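Local coordinates for protein TRAS1 ORF2p (Bombyx mori, PDB 1WDU) that serves as the N-terminal endonuclease domain of a telomere-specific non-LTR retrotransposon protein and probably cuts telomeric DNA to prepare its insertion, at residues A25-K30 with A49-P54; V70-A75 with K82-V87; H184-G189 with D208-T213. The protein carries 1 engineered substitution. All blocks are in the same frame, centred on the assembly; numbering follows the deposited sequence.

Interaction 1: residues A25-K30 with A49-P54; sequences ANLQRK and ALIQEP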
ATOM      1  N   ALA A  25       3.493   4.899   0.836  1.00 30.68           N
ATOM      2  CA  ALA A  25       4.853   5.206   1.263  1.00 31.83           C
ATOM      3  C   ALA A  25       5.351   4.451   2.482  1.00 31.97           C
ATOM      4  O   ALA A  25       4.612   4.219   3.443  1.00 31.84           O
ATOM      5  CB  ALA A  25       4.984   6.710   1.518  1.00 31.37           C
ATOM      6  N   ASN A  26       6.623   4.077   2.418  1.00 31.82           N
ATOM      7  CA  ASN A  26       7.300   3.393   3.502  1.00 33.35           C
ATOM      8  C   ASN A  26       8.108   4.490   4.184  1.00 34.16           C
ATOM      9  O   ASN A  26       9.117   4.948   3.661  1.00 33.99           O
ATOM     10  CB  ASN A  26       8.242   2.311   2.970  1.00 32.71           C
ATOM     11  CG  ASN A  26       9.027   1.631   4.085  1.00 34.23           C
ATOM     12  OD1 ASN A  26       9.179   2.188   5.175  1.00 35.71           O
ATOM     13  ND2 ASN A  26       9.534   0.432   3.817  1.00 31.90           N
ATOM     14  N   LEU A  27       7.639   4.904   5.351  1.00 37.33           N
ATOM     15  CA  LEU A  27       8.248   5.962   6.141  1.00 38.11           C
ATOM     16  C   LEU A  27       9.516   5.591   6.893  1.00 41.03           C
ATOM     17  O   LEU A  27      10.254   6.473   7.348  1.00 39.69           O
ATOM     18  CB  LEU A  27       7.214   6.482   7.133  1.00 37.59           C
ATOM     19  CG  LEU A  27       6.166   7.467   6.606  1.00 37.01           C
ATOM     20  CD1 LEU A  27       6.027   7.365   5.099  1.00 35.71           C
ATOM     21  CD2 LEU A  27       4.842   7.203   7.320  1.00 35.54           C
ATOM     22  N   GLN A  28       9.756   4.290   7.035  1.00 44.48           N
ATOM     23  CA  GLN A  28      10.931   3.782   7.740  1.00 47.90           C
ATOM     24  C   GLN A  28      11.069   4.241   9.195  1.00 48.90           C
ATOM     25  O   GLN A  28      12.176   4.365   9.707  1.00 49.39           O
ATOM     26  CB  GLN A  28      12.205   4.132   6.966  1.00 49.48           C
ATOM     27  CG  GLN A  28      12.408   3.260   5.734  1.00 53.75           C
ATOM     28  CD  GLN A  28      13.805   3.364   5.147  1.00 55.88           C
ATOM     29  OE1 GLN A  28      14.217   2.515   4.352  1.00 57.93           O
ATOM     30  NE2 GLN A  28      14.536   4.409   5.525  1.00 55.97           N
ATOM     31  N   ARG A  29       9.940   4.481   9.854  1.00 51.01           N
ATOM     32  CA  ARG A  29       9.932   4.912  11.250  1.00 53.54           C
ATOM     33  C   ARG A  29      10.529   6.299  11.479  1.00 54.11           C
ATOM     34  O   ARG A  29      10.852   6.652  12.614  1.00 54.23           O
ATOM     35  CB  ARG A  29      10.687   3.905  12.128  1.00 56.48           C
ATOM     36  CG  ARG A  29      10.216   2.464  12.017  1.00 59.95           C
ATOM     37  CD  ARG A  29      10.759   1.642  13.174  1.00 64.34           C
ATOM     38  NE  ARG A  29      10.582   0.205  12.981  1.00 68.29           N
ATOM     39  CZ  ARG A  29      11.242  -0.513  12.075  1.00 71.10           C
ATOM     40  NH1 ARG A  29      12.126   0.074  11.275  1.00 71.68           N
ATOM     41  NH2 ARG A  29      11.023  -1.819  11.970  1.00 72.10           N
ATOM     42  N   LYS A  30      10.685   7.081  10.414  1.00 54.33           N
ATOM     43  CA  LYS A  30      11.249   8.425  10.537  1.00 55.15           C
ATOM     44  C   LYS A  30      10.201   9.470  10.923  1.00 55.23           C
ATOM     45  O   LYS A  30       9.259   9.726  10.166  1.00 55.71           O
ATOM     46  CB  LYS A  30      11.918   8.850   9.224  1.00 56.29           C
ATOM     47  CG  LYS A  30      13.203   8.114   8.882  1.00 57.88           C
ATOM     48  CD  LYS A  30      13.822   8.687   7.609  1.00 59.39           C
ATOM     49  CE  LYS A  30      15.176   8.052   7.289  1.00 60.77           C
ATOM     50  NZ  LYS A  30      15.809   8.627   6.057  1.00 58.60           N
ATOM     51  N   ALA A  49      -3.868   7.097   2.519  1.00 29.92           N
ATOM     52  CA  ALA A  49      -2.438   6.860   2.545  1.00 29.46           C
ATOM     53  C   ALA A  49      -2.235   5.404   2.975  1.00 28.66           C
ATOM     54  O   ALA A  49      -2.766   4.974   4.004  1.00 27.00           O
ATOM     55  CB  ALA A  49      -1.749   7.807   3.514  1.00 29.67           C
ATOM     56  N   LEU A  50      -1.520   4.638   2.152  1.00 27.92           N
ATOM     57  CA  LEU A  50      -1.204   3.240   2.456  1.00 26.65           C
ATOM     58  C   LEU A  50       0.241   3.300   2.948  1.00 26.94           C
ATOM     59  O   LEU A  50       1.181   3.441   2.161  1.00 27.06           O
ATOM     60  CB  LEU A  50      -1.329   2.371   1.203  1.00 24.92           C
ATOM     61  CG  LEU A  50      -2.702   2.423   0.500  1.00 23.17           C
ATOM     62  CD1 LEU A  50      -2.657   1.572  -0.755  1.00 21.64           C
ATOM     63  CD2 LEU A  50      -3.800   1.944   1.424  1.00 21.13           C
ATOM     64  N   ILE A  51       0.397   3.204   4.265  1.00 26.84           N
ATOM     65  CA  ILE A  51       1.687   3.325   4.926  1.00 27.52           C
ATOM     66  C   ILE A  51       2.349   2.042   5.402  1.00 29.96           C
ATOM     67  O   ILE A  51       1.681   1.057   5.712  1.00 31.18           O
ATOM     68  CB  ILE A  51       1.548   4.221   6.175  1.00 27.50           C
ATOM     69  CG1 ILE A  51       0.823   5.515   5.820  1.00 28.83           C
ATOM     70  CG2 ILE A  51       2.919   4.528   6.761  1.00 29.76           C
ATOM     71  CD1 ILE A  51       0.303   6.258   7.047  1.00 26.52           C
ATOM     72  N   GLN A  52       3.678   2.084   5.469  1.00 30.72           N
ATOM     73  CA  GLN A  52       4.479   0.982   5.984  1.00 31.94           C
ATOM     74  C   GLN A  52       5.524   1.611   6.881  1.00 33.31           C
ATOM     75  O   GLN A  52       6.037   2.692   6.576  1.00 32.40           O
ATOM     76  CB  GLN A  52       5.197   0.206   4.874  1.00 32.77           C
ATOM     77  CG  GLN A  52       4.278  -0.432   3.854  1.00 30.02           C
ATOM     78  CD  GLN A  52       3.804   0.571   2.839  1.00 27.76           C
ATOM     79  OE1 GLN A  52       4.614   1.292   2.257  1.00 27.19           O
ATOM     80  NE2 GLN A  52       2.494   0.627   2.613  1.00 22.65           N
ATOM     81  N   GLU A  53       5.824   0.944   7.993  1.00 34.65           N
ATOM     82  CA  GLU A  53       6.838   1.422   8.922  1.00 36.29           C
ATOM     83  C   GLU A  53       6.591   2.834   9.456  1.00 36.84           C
ATOM     84  O   GLU A  53       7.463   3.700   9.362  1.00 37.16           O
ATOM     85  CB  GLU A  53       8.207   1.389   8.244  1.00 38.04           C
ATOM     86  CG  GLU A  53       8.627   0.027   7.746  1.00 42.88           C
ATOM     87  CD  GLU A  53       9.384  -0.761   8.787  1.00 47.63           C
ATOM     88  OE1 GLU A  53       8.747  -1.313   9.713  1.00 50.68           O
ATOM     89  OE2 GLU A  53      10.627  -0.818   8.680  1.00 52.00           O
ATOM     90  N   PRO A  54       5.402   3.091  10.013  1.00 37.20           N
ATOM     91  CA  PRO A  54       5.148   4.434  10.541  1.00 39.93           C
ATOM     92  C   PRO A  54       5.909   4.608  11.852  1.00 43.59           C
ATOM     93  O   PRO A  54       6.275   3.629  12.504  1.00 43.44           O
ATOM     94  CB  PRO A  54       3.642   4.438  10.749  1.00 36.71           C
ATOM     95  CG  PRO A  54       3.389   3.034  11.178  1.00 37.07           C
ATOM     96  CD  PRO A  54       4.229   2.222  10.207  1.00 36.60           C
TER
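The parallel ends of strands 20-26 and 48-52, the two strands of a beta-alpha-beta unit, meet here and continue into loops that stay bonded to each other. Ala25 uses both its backbone groups: its N gives to Leu50 O at 3.0 Å, and its O accepts Gln52 N at 3.1 Å. Leu27 N then reaches Gln52 O at 3.0 Å, coming in nearly along the C=O axis. Beyond the strands, Arg29 N bonds to Glu53 O at 2.6 Å, from above the carbonyl plane.

The side chain of Asn26, with CG anti to the backbone N (chi1 177°), carries its OD1 forward to accept Gln28 N at 2.9 Å. This Asx turn runs into the type I' turn Leu27-Lys30, and Glu53 lies alongside, its CB 3.3 Å from OD1. ND2 gives a weak bond to Asp154. An alanine in place of Asn26 would remove OD1 and ND2, and would probably leave Gln28 N without its acceptor and loosen the turn that presents Arg29.

The Gln52 chain bends at chi2; its NE2 bonds mainly to Ser121 and weakly to Leu50 O. Arg29 NH1 lies 3.1 Å from Glu53 OE2, but the oxygen sits over a guanidinium face and the two planes are 73° apart. Charge, not a directed N-H, therefore holds this salt bridge. A phosphate ion, probably from the crystallisation liquor, lies about 3 Å from the Glu53 side chain and may mark a pocket; the positive charge of Arg29 would probably favour the ionised carboxylate.

Interaction 2: residues V70-A75 with K82-V87; sequences VFQSTA and KAAIAV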
ATOM      1  N   VAL A  70      -6.513   6.711  11.710  1.00 36.16           N
ATOM      2  CA  VAL A  70      -5.438   5.787  11.389  1.00 34.79           C
ATOM      3  C   VAL A  70      -5.748   4.377  11.867  1.00 34.90           C
ATOM      4  O   VAL A  70      -6.107   4.162  13.021  1.00 34.84           O
ATOM      5  CB  VAL A  70      -4.102   6.246  12.003  1.00 34.04           C
ATOM      6  CG1 VAL A  70      -2.987   5.272  11.616  1.00 33.35           C
ATOM      7  CG2 VAL A  70      -3.770   7.648  11.517  1.00 32.32           C
ATOM      8  N   PHE A  71      -5.604   3.419  10.960  1.00 35.40           N
ATOM      9  CA  PHE A  71      -5.864   2.017  11.263  1.00 34.68           C
ATOM     10  C   PHE A  71      -4.548   1.295  11.120  1.00 35.01           C
ATOM     11  O   PHE A  71      -3.923   1.324  10.060  1.00 35.63           O
ATOM     12  CB  PHE A  71      -6.912   1.475  10.298  1.00 34.02           C
ATOM     13  CG  PHE A  71      -8.166   2.284  10.300  1.00 34.86           C
ATOM     14  CD1 PHE A  71      -8.237   3.476   9.576  1.00 34.21           C
ATOM     15  CD2 PHE A  71      -9.236   1.931  11.123  1.00 34.00           C
ATOM     16  CE1 PHE A  71      -9.350   4.309   9.679  1.00 34.38           C
ATOM     17  CE2 PHE A  71     -10.357   2.761  11.233  1.00 34.82           C
ATOM     18  CZ  PHE A  71     -10.414   3.949  10.514  1.00 34.89           C
ATOM     19  N   GLN A  72      -4.129   0.659  12.205  1.00 35.92           N
ATOM     20  CA  GLN A  72      -2.853  -0.022  12.240  1.00 36.87           C
ATOM     21  C   GLN A  72      -2.907  -1.531  12.293  1.00 37.14           C
ATOM     22  O   GLN A  72      -3.916  -2.132  12.663  1.00 36.13           O
ATOM     23  CB  GLN A  72      -2.058   0.475  13.440  1.00 38.47           C
ATOM     24  CG  GLN A  72      -2.012   1.982  13.550  1.00 44.13           C
ATOM     25  CD  GLN A  72      -1.206   2.448  14.745  1.00 44.51           C
ATOM     26  OE1 GLN A  72      -1.408   1.974  15.859  1.00 47.00           O
ATOM     27  NE2 GLN A  72      -0.296   3.385  14.520  1.00 46.32           N
ATOM     28  N   SER A  73      -1.788  -2.132  11.912  1.00 37.30           N
ATOM     29  CA  SER A  73      -1.631  -3.568  11.944  1.00 37.84           C
ATOM     30  C   SER A  73      -1.267  -3.886  13.394  1.00 39.77           C
ATOM     31  O   SER A  73      -0.911  -2.989  14.163  1.00 39.30           O
ATOM     32  CB  SER A  73      -0.498  -3.983  11.005  1.00 37.62           C
ATOM     33  OG  SER A  73       0.711  -3.323  11.348  1.00 34.87           O
ATOM     34  N   THR A  74      -1.354  -5.156  13.765  1.00 42.27           N
ATOM     35  CA  THR A  74      -1.042  -5.583  15.124  1.00 44.05           C
ATOM     36  C   THR A  74       0.293  -5.035  15.614  1.00 45.03           C
ATOM     37  O   THR A  74       1.333  -5.257  14.990  1.00 45.14           O
ATOM     38  CB  THR A  74      -0.995  -7.108  15.213  1.00 44.62           C
ATOM     39  OG1 THR A  74      -2.164  -7.649  14.587  1.00 46.43           O
ATOM     40  CG2 THR A  74      -0.948  -7.551  16.672  1.00 44.42           C
ATOM     41  N   ALA A  75       0.260  -4.332  16.744  1.00 45.90           N
ATOM     42  CA  ALA A  75       1.465  -3.747  17.316  1.00 47.65           C
ATOM     43  C   ALA A  75       2.339  -4.793  17.995  1.00 49.05           C
ATOM     44  O   ALA A  75       1.843  -5.794  18.506  1.00 46.94           O
ATOM     45  CB  ALA A  75       1.094  -2.655  18.316  1.00 47.40           C
ATOM     46  N   LYS A  82       4.104  -2.146  11.663  1.00 33.01           N
ATOM     47  CA  LYS A  82       4.729  -2.264  10.355  1.00 33.82           C
ATOM     48  C   LYS A  82       3.884  -1.723   9.207  1.00 31.19           C
ATOM     49  O   LYS A  82       4.422  -1.339   8.177  1.00 30.00           O
ATOM     50  CB  LYS A  82       5.098  -3.729  10.105  1.00 37.17           C
ATOM     51  CG  LYS A  82       5.917  -4.303  11.251  1.00 39.40           C
ATOM     52  CD  LYS A  82       6.320  -5.739  11.017  1.00 42.93           C
ATOM     53  CE  LYS A  82       7.025  -6.302  12.245  1.00 42.69           C
ATOM     54  NZ  LYS A  82       7.316  -7.747  12.065  1.00 48.75           N
ATOM     55  N   ALA A  83       2.570  -1.679   9.392  1.00 29.62           N
ATOM     56  CA  ALA A  83       1.679  -1.181   8.353  1.00 28.40           C
ATOM     57  C   ALA A  83       0.465  -0.449   8.917  1.00 29.14           C
ATOM     58  O   ALA A  83      -0.013  -0.736  10.015  1.00 29.32           O
ATOM     59  CB  ALA A  83       1.230  -2.320   7.473  1.00 25.70           C
ATOM     60  N   ALA A  84      -0.023   0.521   8.156  1.00 28.89           N
ATOM     61  CA  ALA A  84      -1.174   1.284   8.585  1.00 27.34           C
ATOM     62  C   ALA A  84      -1.856   1.948   7.408  1.00 27.15           C
ATOM     63  O   ALA A  84      -1.281   2.104   6.329  1.00 25.23           O
ATOM     64  CB  ALA A  84      -0.758   2.330   9.600  1.00 27.38           C
ATOM     65  N   ILE A  85      -3.104   2.332   7.627  1.00 27.37           N
ATOM     66  CA  ILE A  85      -3.862   3.008   6.603  1.00 27.79           C
ATOM     67  C   ILE A  85      -4.426   4.298   7.199  1.00 29.48           C
ATOM     68  O   ILE A  85      -5.161   4.274   8.188  1.00 31.01           O
ATOM     69  CB  ILE A  85      -4.993   2.107   6.072  1.00 23.54           C
ATOM     70  CG1 ILE A  85      -4.381   0.895   5.352  1.00 24.39           C
ATOM     71  CG2 ILE A  85      -5.896   2.900   5.143  1.00 25.71           C
ATOM     72  CD1 ILE A  85      -5.391  -0.120   4.816  1.00 16.47           C
ATOM     73  N   ALA A  86      -4.054   5.426   6.606  1.00 30.40           N
ATOM     74  CA  ALA A  86      -4.533   6.725   7.075  1.00 29.46           C
ATOM     75  C   ALA A  86      -5.641   7.244   6.166  1.00 29.54           C
ATOM     76  O   ALA A  86      -5.505   7.272   4.941  1.00 31.16           O
ATOM     77  CB  ALA A  86      -3.384   7.728   7.107  1.00 28.35           C
ATOM     78  N   VAL A  87      -6.747   7.645   6.772  1.00 30.41           N
ATOM     79  CA  VAL A  87      -7.861   8.184   6.017  1.00 32.16           C
ATOM     80  C   VAL A  87      -7.965   9.666   6.360  1.00 33.88           C
ATOM     81  O   VAL A  87      -8.308  10.026   7.487  1.00 36.46           O
ATOM     82  CB  VAL A  87      -9.181   7.468   6.374  1.00 31.55           C
ATOM     83  CG1 VAL A  87     -10.319   8.041   5.543  1.00 30.63           C
ATOM     84  CG2 VAL A  87      -9.044   5.958   6.118  1.00 27.45           C
TER
HETATM   85  O   HOH W   1       2.599  -4.576  12.919  1.00 29.46           O
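Val70-Gln72 and Ala83-Val87 form an antiparallel hairpin whose two faces carry quite different side chains. Phe71 and Ile85 make its hydrogen-bonded pair: Phe71 N reaches Ile85 O at 2.9 Å, almost straight at 167°, and Ile85 N returns to Phe71 O at 2.8 Å. On this face the Phe71 ring, its CG anti to the carbonyl carbon, is turned edge-on to the strand, so that Ile85 O lies in the ring plane, 3.5 Å from CD1. Farther out on the ring, CE1 meets Val87 CG2 at 3.9 Å, the two side chains crossing obliquely.

The other face bears Val70, Gln72, Ala84 and Ala86. Val70 straddles its small partners, with CG1 directed at Ala84 CB (4.2 Å) and CG2 at Ala86 CB. Gln72, extended beyond CG, touches Ala84 CB only through its aliphatic CG, so the amide contributes nothing to the pairing. Alanine methyls thus face the longer chains of Val70 and Gln72.

Past the strand, Ser73 takes the crowded position between N and carbonyl carbon (chi1 57°), which turns OG back on Ala83. Ala83 O is thereby gripped twice, by Ser73 N at 2.9 Å and by OG at 3.0 Å, the hydroxyl approaching on a lone pair. One water then donates to both OG and Thr74 O and accepts from Lys82 N, bridging the two strands where the connecting loop begins and ends.

Strand 69-72 is one of the two edge strands of the six-stranded sheet; 83-87 continues inward to 48-52, where Ile85 meets Leu50. Phe71 also packs on Val94, Gln96 and Val108 of strands 93-96 and 105-111, joining the two sheets of the sandwich.

Interaction 3: residues H184-G189 with D208-T213; sequences HILNEG and DVTFCT
In the four-layered alpha/beta sandwich of this endonuclease, the short strand 184-185 pairs antiparallel with the long strand 204-212. His184 and Cys212 form the hydrogen-bonded pair: His184 N gives to Cys212 O at 2.7 Å, nearly straight at 171°, and Cys212 N returns to His184 O from above the carbonyl plane. Ile185 faces Phe211 as the non-hydrogen-bonded pair, and the ladder goes on past the strand end with Leu186 N to Thr210 O at 2.8 Å.

Where the backbone then turns away, Asn187 takes over the pairing with its side chain. With CG anti to the carbonyl carbon, the amide spans Val209, bonding to the residue on each side of it: OD1 accepts Thr210 N at 2.9 Å, while ND2 gives to Asp208 O. One side-chain amide thus satisfies a donor and an acceptor of the long strand, much as the N-H and C=O of one residue in a parallel strand would.

Leu186 CB lies against Thr210 O. Apolar contacts are made by its CD1, 3.5 Å from Thr210 CG2 and 3.8 Å from Cys212 SG; the side chains of Leu186 and Thr210 cross obliquely. Phe211 takes the crowded rotamer between N and carbonyl carbon, sending its ring away from His184-Gly189.

That ring stacks with Phe151, and Val209, Phe211 and Thr213 are bonded through their backbones to strand 149-154. Thr210 OG1 is held by Gln24. Asp208 OD1 bonds to Thr193 and weakly to His234 ND1, a pair recalling the aspartate-histidine arrangement of DNase I-like nucleases.

At the far end the imidazole of His184 presents its edge, with CD2 3.9 Å from Cys212 O.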
ATOM      1  N   HIS A 184      -3.785  -7.856 -10.486  1.00 39.07           N
ATOM      2  CA  HIS A 184      -3.026  -7.188 -11.533  1.00 38.62           C
ATOM      3  C   HIS A 184      -2.165  -6.046 -11.028  1.00 38.05           C
ATOM      4  O   HIS A 184      -2.610  -5.211 -10.249  1.00 37.75           O
ATOM      5  CB  HIS A 184      -3.996  -6.688 -12.597  1.00 40.41           C
ATOM      6  CG  HIS A 184      -4.870  -7.767 -13.154  1.00 43.53           C
ATOM      7  ND1 HIS A 184      -4.472  -8.592 -14.184  1.00 44.58           N
ATOM      8  CD2 HIS A 184      -6.099  -8.197 -12.782  1.00 44.25           C
ATOM      9  CE1 HIS A 184      -5.417  -9.484 -14.420  1.00 44.70           C
ATOM     10  NE2 HIS A 184      -6.414  -9.268 -13.582  1.00 44.98           N
ATOM     11  N   ILE A 185      -0.921  -6.030 -11.488  1.00 38.12           N
ATOM     12  CA  ILE A 185       0.052  -5.023 -11.107  1.00 39.11           C
ATOM     13  C   ILE A 185      -0.308  -3.645 -11.630  1.00 40.29           C
ATOM     14  O   ILE A 185      -0.714  -3.487 -12.781  1.00 41.96           O
ATOM     15  CB  ILE A 185       1.448  -5.403 -11.622  1.00 38.89           C
ATOM     16  CG1 ILE A 185       1.873  -6.735 -10.996  1.00 39.09           C
ATOM     17  CG2 ILE A 185       2.455  -4.313 -11.265  1.00 38.59           C
ATOM     18  CD1 ILE A 185       3.102  -7.346 -11.625  1.00 40.32           C
ATOM     19  N   LEU A 186      -0.155  -2.651 -10.765  1.00 39.79           N
ATOM     20  CA  LEU A 186      -0.452  -1.268 -11.108  1.00 41.02           C
ATOM     21  C   LEU A 186       0.830  -0.490 -11.391  1.00 40.82           C
ATOM     22  O   LEU A 186       0.807   0.515 -12.092  1.00 41.91           O
ATOM     23  CB  LEU A 186      -1.235  -0.602  -9.965  1.00 40.19           C
ATOM     24  CG  LEU A 186      -2.718  -0.990  -9.909  1.00 40.05           C
ATOM     25  CD1 LEU A 186      -3.342  -0.614  -8.567  1.00 37.90           C
ATOM     26  CD2 LEU A 186      -3.441  -0.297 -11.067  1.00 37.44           C
ATOM     27  N   ASN A 187       1.947  -0.963 -10.851  1.00 40.93           N
ATOM     28  CA  ASN A 187       3.226  -0.292 -11.059  1.00 41.94           C
ATOM     29  C   ASN A 187       3.507   0.027 -12.520  1.00 44.07           C
ATOM     30  O   ASN A 187       2.961  -0.602 -13.427  1.00 45.14           O
ATOM     31  CB  ASN A 187       4.368  -1.144 -10.515  1.00 38.33           C
ATOM     32  CG  ASN A 187       4.454  -1.102  -9.011  1.00 35.82           C
ATOM     33  OD1 ASN A 187       3.468  -1.347  -8.311  1.00 34.63           O
ATOM     34  ND2 ASN A 187       5.641  -0.795  -8.500  1.00 31.34           N
ATOM     35  N   GLU A 188       4.369   1.014 -12.731  1.00 45.08           N
ATOM     36  CA  GLU A 188       4.760   1.438 -14.064  1.00 47.15           C
ATOM     37  C   GLU A 188       6.067   2.216 -14.004  1.00 47.49           C
ATOM     38  O   GLU A 188       6.430   2.763 -12.960  1.00 46.76           O
ATOM     39  CB  GLU A 188       3.652   2.291 -14.695  1.00 49.30           C
ATOM     40  CG  GLU A 188       2.692   1.474 -15.554  1.00 51.90           C
ATOM     41  CD  GLU A 188       1.407   2.202 -15.881  1.00 54.00           C
ATOM     42  OE1 GLU A 188       1.474   3.322 -16.436  1.00 55.26           O
ATOM     43  OE2 GLU A 188       0.327   1.643 -15.585  1.00 53.41           O
ATOM     44  N   GLY A 189       6.786   2.247 -15.120  1.00 47.47           N
ATOM     45  CA  GLY A 189       8.044   2.968 -15.155  1.00 48.87           C
ATOM     46  C   GLY A 189       9.184   2.198 -14.520  1.00 50.72           C
ATOM     47  O   GLY A 189       9.072   0.990 -14.268  1.00 52.06           O
ATOM     48  N   ASP A 208       8.585  -1.975  -3.944  1.00 34.91           N
ATOM     49  CA  ASP A 208       7.225  -1.622  -3.542  1.00 34.70           C
ATOM     50  C   ASP A 208       6.246  -1.977  -4.666  1.00 33.46           C
ATOM     51  O   ASP A 208       6.468  -1.639  -5.826  1.00 36.53           O
ATOM     52  CB  ASP A 208       7.135  -0.127  -3.221  1.00 34.62           C
ATOM     53  CG  ASP A 208       8.053   0.279  -2.081  1.00 38.07           C
ATOM     54  OD1 ASP A 208       9.204   0.693  -2.358  1.00 39.59           O
ATOM     55  OD2 ASP A 208       7.629   0.175  -0.905  1.00 38.43           O
ATOM     56  N   VAL A 209       5.162  -2.659  -4.324  1.00 30.54           N
ATOM     57  CA  VAL A 209       4.194  -3.063  -5.336  1.00 28.19           C
ATOM     58  C   VAL A 209       2.773  -2.657  -4.967  1.00 27.43           C
ATOM     59  O   VAL A 209       2.420  -2.571  -3.786  1.00 24.83           O
ATOM     60  CB  VAL A 209       4.212  -4.618  -5.573  1.00 28.42           C
ATOM     61  CG1 VAL A 209       3.671  -4.940  -6.960  1.00 25.57           C
ATOM     62  CG2 VAL A 209       5.623  -5.168  -5.422  1.00 28.27           C
ATOM     63  N   THR A 210       1.980  -2.385  -6.002  1.00 27.79           N
ATOM     64  CA  THR A 210       0.577  -2.013  -5.861  1.00 28.65           C
ATOM     65  C   THR A 210      -0.171  -2.898  -6.849  1.00 30.41           C
ATOM     66  O   THR A 210       0.164  -2.930  -8.031  1.00 33.46           O
ATOM     67  CB  THR A 210       0.317  -0.540  -6.258  1.00 28.36           C
ATOM     68  OG1 THR A 210       1.199   0.326  -5.537  1.00 26.17           O
ATOM     69  CG2 THR A 210      -1.126  -0.160  -5.954  1.00 24.22           C
ATOM     70  N   PHE A 211      -1.173  -3.624  -6.379  1.00 30.57           N
ATOM     71  CA  PHE A 211      -1.929  -4.491  -7.266  1.00 30.47           C
ATOM     72  C   PHE A 211      -3.385  -4.546  -6.854  1.00 31.45           C
ATOM     73  O   PHE A 211      -3.727  -4.246  -5.709  1.00 32.69           O
ATOM     74  CB  PHE A 211      -1.292  -5.893  -7.316  1.00 30.72           C
ATOM     75  CG  PHE A 211      -0.956  -6.476  -5.966  1.00 28.34           C
ATOM     76  CD1 PHE A 211      -1.875  -7.256  -5.279  1.00 28.36           C
ATOM     77  CD2 PHE A 211       0.308  -6.309  -5.420  1.00 29.32           C
ATOM     78  CE1 PHE A 211      -1.541  -7.875  -4.069  1.00 27.36           C
ATOM     79  CE2 PHE A 211       0.651  -6.926  -4.201  1.00 29.27           C
ATOM     80  CZ  PHE A 211      -0.277  -7.707  -3.534  1.00 26.78           C
ATOM     81  N   CYS A 212      -4.245  -4.923  -7.790  1.00 33.34           N
ATOM     82  CA  CYS A 212      -5.675  -4.956  -7.522  1.00 36.70           C
ATOM     83  C   CYS A 212      -6.408  -6.001  -8.339  1.00 38.18           C
ATOM     84  O   CYS A 212      -5.876  -6.538  -9.304  1.00 39.41           O
ATOM     85  CB  CYS A 212      -6.277  -3.594  -7.868  1.00 36.98           C
ATOM     86  SG  CYS A 212      -6.024  -3.149  -9.622  1.00 37.33           S
ATOM     87  N   THR A 213      -7.648  -6.266  -7.946  1.00 40.27           N
ATOM     88  CA  THR A 213      -8.494  -7.207  -8.665  1.00 42.37           C
ATOM     89  C   THR A 213      -8.735  -6.602 -10.051  1.00 44.75           C
ATOM     90  O   THR A 213      -8.594  -5.392 -10.234  1.00 46.20           O
ATOM     91  CB  THR A 213      -9.838  -7.382  -7.952  1.00 40.40           C
ATOM     92  OG1 THR A 213     -10.344  -6.092  -7.585  1.00 40.52           O
ATOM     93  CG2 THR A 213      -9.677  -8.238  -6.710  1.00 39.27           C
TER

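How the interactions relate
The contacts come in series along the chain. Interactions 1 and 2 are neighbours, centres about 9 Å apart, in one six-stranded mixed sheet: strand 48-52 of the first lies beside 83-87 of the second, with Ile51 N to Ala84 O (2.9 Å) and Glu53 N to Lys82 O (2.7 Å) as probable hydrogen bonds. Interaction 3 belongs to the other sheet, across the chain's centre, about 18 Å from interaction 1 and 20 Å from interaction 2 between centres. Its nearest atoms are about 4 Å from interaction 1 without touching. Together they sample both sheets; the loops of interaction 1 and the Asp208 end of interaction 3 probably border the active cleft, as in DNase I-like relatives.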